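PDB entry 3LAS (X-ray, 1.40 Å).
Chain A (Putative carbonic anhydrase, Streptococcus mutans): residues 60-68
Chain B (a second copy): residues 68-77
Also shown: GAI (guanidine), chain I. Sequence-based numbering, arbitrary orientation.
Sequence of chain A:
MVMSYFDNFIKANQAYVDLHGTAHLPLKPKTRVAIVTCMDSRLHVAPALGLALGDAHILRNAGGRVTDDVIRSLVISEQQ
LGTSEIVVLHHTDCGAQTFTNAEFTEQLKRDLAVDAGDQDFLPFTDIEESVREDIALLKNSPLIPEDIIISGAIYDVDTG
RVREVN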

# COMPACT_ATOMS: atom_id res chain seq x y z
N ARG A 60 0.47 0.58 -1.85
CA ARG A 60 1.41 1.58 -1.25
C ARG A 60 2.63 0.86 -0.78
O ARG A 60 2.60 -0.19 -0.13
N ASN A 61 3.79 1.47 -1.06
CA ASN A 61 5.09 0.95 -0.65
C ASN A 61 6.02 2.12 -0.41
O ASN A 61 5.59 3.30 -0.49
N ALA A 62 7.30 1.86 -0.08
CA ALA A 62 8.22 3.01 0.12
C ALA A 62 8.56 3.61 -1.25
O ALA A 62 9.12 2.97 -2.13
N GLY A 63 8.12 4.85 -1.43
CA GLY A 63 8.37 5.64 -2.64
C GLY A 63 7.32 5.47 -3.72
O GLY A 63 7.33 6.23 -4.70
N GLY A 64 6.36 4.55 -3.62
CA GLY A 64 5.41 4.32 -4.71
C GLY A 64 6.14 3.69 -5.88
O GLY A 64 5.78 3.96 -7.06
N ARG A 65 7.15 2.84 -5.67
CA ARG A 65 7.98 2.29 -6.76
C ARG A 65 7.41 1.03 -7.34
O ARG A 65 6.76 0.23 -6.63
N VAL A 66 7.55 0.78 -8.61
CA VAL A 66 7.05 -0.45 -9.19
C VAL A 66 8.08 -1.52 -8.93
O VAL A 66 9.33 -1.36 -9.13
N THR A 67 7.62 -2.60 -8.33
CA THR A 67 8.38 -3.81 -7.90
C THR A 67 7.66 -5.06 -8.38
O THR A 67 6.52 -4.96 -8.85
N ASP A 68 8.27 -6.20 -8.16
CA ASP A 68 7.58 -7.47 -8.44
C ASP A 68 6.30 -7.60 -7.64
O ASP A 68 5.32 -8.13 -8.17
N ASP B 68 9.22 -9.35 -0.41
CA ASP B 68 10.49 -8.60 -0.44
C ASP B 68 10.24 -7.07 -0.42
O ASP B 68 10.97 -6.35 0.23
N ASP B 69 9.26 -6.58 -1.16
CA ASP B 69 8.94 -5.16 -1.20
C ASP B 69 8.38 -4.67 0.14
O ASP B 69 8.75 -3.56 0.56
N VAL B 70 7.57 -5.45 0.82
CA VAL B 70 7.14 -5.03 2.14
C VAL B 70 8.30 -4.93 3.08
O VAL B 70 8.37 -3.95 3.84
N ILE B 71 9.22 -5.89 3.05
CA ILE B 71 10.41 -5.75 3.94
C ILE B 71 11.25 -4.59 3.52
O ILE B 71 11.64 -3.81 4.43
N ARG B 72 11.51 -4.37 2.20
CA ARG B 72 12.26 -3.18 1.79
C ARG B 72 11.65 -1.92 2.40
O ARG B 72 12.32 -1.05 2.95
N SER B 73 10.32 -1.85 2.28
CA SER B 73 9.59 -0.63 2.70
C SER B 73 9.56 -0.46 4.23
O SER B 73 9.66 0.69 4.72
N LEU B 74 9.45 -1.57 4.96
CA LEU B 74 9.51 -1.51 6.42
C LEU B 74 10.87 -1.17 6.87
O LEU B 74 11.00 -0.44 7.88
N VAL B 75 11.96 -1.62 6.22
CA VAL B 75 13.29 -1.26 6.67
C VAL B 75 13.46 0.27 6.46
O VAL B 75 14.05 0.96 7.30
N ILE B 76 12.98 0.81 5.36
CA ILE B 76 13.01 2.28 5.17
C ILE B 76 12.18 2.93 6.25
O ILE B 76 12.63 3.91 6.91
N SER B 77 10.95 2.49 6.47
CA SER B 77 10.08 3.11 7.49
C SER B 77 10.74 3.10 8.85
O SER B 77 10.61 4.12 9.58

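The contact joins a strand and the segment after it in chain A to one face of a helix in chain B. From the helix, Asp B69, Arg B72, Ser B73 and Ile B76 reach chain A. From chain A, Asn A61, Ala A62 and Thr A67 supply most of the contact, with a minor share from Arg A65. Together the two stretches bury 315 Å². The backbones come closest at Ala A62 and Ser B73, where the CA atoms are 4.7 Å apart. Two small side chains occupy this point.

Asn A61 points toward the helix with chi1 p (69°) and chi2 near 14°. This conformer lays the amide along the loop that follows. Asn A61 ND2 donates to Arg A65 O at 2.8 Å, and Asn A61 OD1 accepts a weak hydrogen bond from Arg A65 N at 3.0 Å. Asn A61 ND2 also donates to Asp B69 OD2 at 2.9 Å. The amide thus holds the turn and bonds to the other chain.

Asp B69 adopts chi1 t (-170°), which carries its carboxylate toward chain A. Asp B69 OD2 faces two donors of chain A: Asn A61 ND2 and Thr A67 OG1, the latter donating to OD2 at 2.7 Å. OD1 is bonded within its own helix. Asp B69 OD1 accepts from Arg B72 NE and Arg B72 NH2, both at 2.9 Å, and the NH2 to OD1 contact is a salt bridge.

Arg B72 starts extended, with chi1 t and chi2 t, then bends at chi3 p (73°) and chi4 near 92°. The bend brings the guanidinium back beside Asp B69. It also sets Ala A62 O at the guanidinium edge, where Arg B72 NH2 donates to Ala A62 O at 2.9 Å and Arg B72 NH1 donates to Ala A62 O at 3.1 Å. Asn A61 ND2 lies 3.4 Å from Arg B72 NH2, but both are donors and do not bond to each other. NH1 has a further partner elsewhere in the structure.

Ser B73 has chi1 m (-60°). Ser B73 OG donates to Asp B69 O, one turn back, at 2.9 Å. Ser B73 OG also accepts from Ala A62 N at 2.9 Å, so the hydroxyl links the helix to the chain A backbone. Ala A62 CB points toward the helix and packs against Ile B76 CD1 at 3.6 Å. Ile B76 is m at chi1 and t at chi2.

Thr A67 is at the N-cap position of a following helix, with chi1 p (66°). OG1 caps a backbone N just past the stretch while donating to Asp B69. Thr A67 CG2 lies 4.3 Å from Arg B72 NH2.

Arg A65 begins toward the helix, with Arg A65 CB 4.2 Å from Arg B72 NH2. Chi1, chi2 and chi3 are all m, and the side chain leads away to partners elsewhere in the structure. Gly A63 and Gly A64 have positive phi, which favours glycine. A CB on Gly A63 would crowd Arg A65 CD at 3.1 Å.

Guanidine GAI N1 donates to Asp B68 O at 3.2 Å. GAI N2 lies 3.5 Å from Arg B72 CB.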

# COMPACT_ATOMS: atom_id res chain seq x y z
CB ARG A 60 0.78 2.27 -0.04
CG ARG A 60 -0.59 2.92 -0.36
CD ARG A 60 -1.21 3.70 0.81
NE ARG A 60 -0.42 4.96 1.00
CZ ARG A 60 -0.78 5.97 1.76
NH1 ARG A 60 -1.97 6.00 2.36
NH2 ARG A 60 0.01 7.00 1.88
CB ASN A 61 5.65 -0.11 -1.59
CG ASN A 61 6.04 0.48 -2.95
OD1 ASN A 61 6.13 1.70 -3.07
ND2 ASN A 61 6.37 -0.38 -3.88
CB ALA A 62 9.48 2.57 0.81
CB ARG A 65 9.34 1.94 -6.23
CG ARG A 65 10.07 3.12 -5.50
CD ARG A 65 10.01 4.46 -6.22
NE ARG A 65 10.30 4.49 -7.67
CZ ARG A 65 11.53 4.62 -8.15
NH1 ARG A 65 12.58 4.65 -7.36
NH2 ARG A 65 11.57 4.72 -9.45
CB VAL A 66 6.76 -0.23 -10.70
CG1 VAL A 66 6.63 -1.59 -11.40
CG2 VAL A 66 5.50 0.65 -10.83
CB THR A 67 8.48 -3.86 -6.35
OG1 THR A 67 7.12 -4.05 -5.87
CG2 THR A 67 9.08 -2.50 -5.79
CB ASP A 68 8.48 -8.69 -8.17
CG ASP A 68 9.62 -8.83 -9.18
OD1 ASP A 68 9.63 -8.24 -10.23
OD2 ASP A 68 10.52 -9.67 -8.86
CB ASP B 68 11.30 -8.91 -1.73
CG ASP B 68 11.79 -10.30 -1.78
OD1 ASP B 68 11.94 -10.95 -0.76
OD2 ASP B 68 12.10 -10.68 -2.94
CB ASP B 69 7.93 -4.89 -2.30
CG ASP B 69 7.71 -3.44 -2.61
OD1 ASP B 69 8.51 -2.56 -2.24
OD2 ASP B 69 6.71 -3.19 -3.32
CB VAL B 70 6.04 -5.99 2.64
CG1 VAL B 70 5.73 -5.72 4.15
CG2 VAL B 70 4.75 -5.78 1.85
CB ILE B 71 11.23 -7.05 3.93
CG1 ILE B 71 10.46 -8.23 4.50
CG2 ILE B 71 12.53 -6.88 4.69
CD1 ILE B 71 10.12 -8.13 5.92
CB ARG B 72 12.21 -3.13 0.25
CG ARG B 72 12.86 -1.87 -0.29
CD ARG B 72 12.55 -1.72 -1.79
NE ARG B 72 11.14 -1.33 -2.03
CZ ARG B 72 10.67 -0.07 -2.15
NH1 ARG B 72 11.46 0.97 -1.90
NH2 ARG B 72 9.41 0.14 -2.43
CB SER B 73 8.15 -0.69 2.12
OG SER B 73 8.19 -0.75 0.69
CB LEU B 74 9.06 -2.86 7.06
CG LEU B 74 7.57 -3.13 6.91
CD1 LEU B 74 7.37 -4.60 7.38
CD2 LEU B 74 6.71 -2.17 7.73
CB VAL B 75 14.32 -2.04 5.82
CG1 VAL B 75 15.77 -1.45 6.05
CG2 VAL B 75 14.22 -3.49 6.23
CB ILE B 76 12.57 2.68 3.74
CG1 ILE B 76 13.61 2.16 2.74
CG2 ILE B 76 12.33 4.18 3.65
CD1 ILE B 76 13.04 2.14 1.32
CB SER B 77 8.82 2.25 7.55
OG SER B 77 7.91 2.73 8.52
C GAI I . 14.92 -5.83 1.11
N1 GAI I . 13.97 -6.76 1.23
N2 GAI I . 15.20 -4.99 0.14
N3 GAI I . 16.03 -5.65 1.68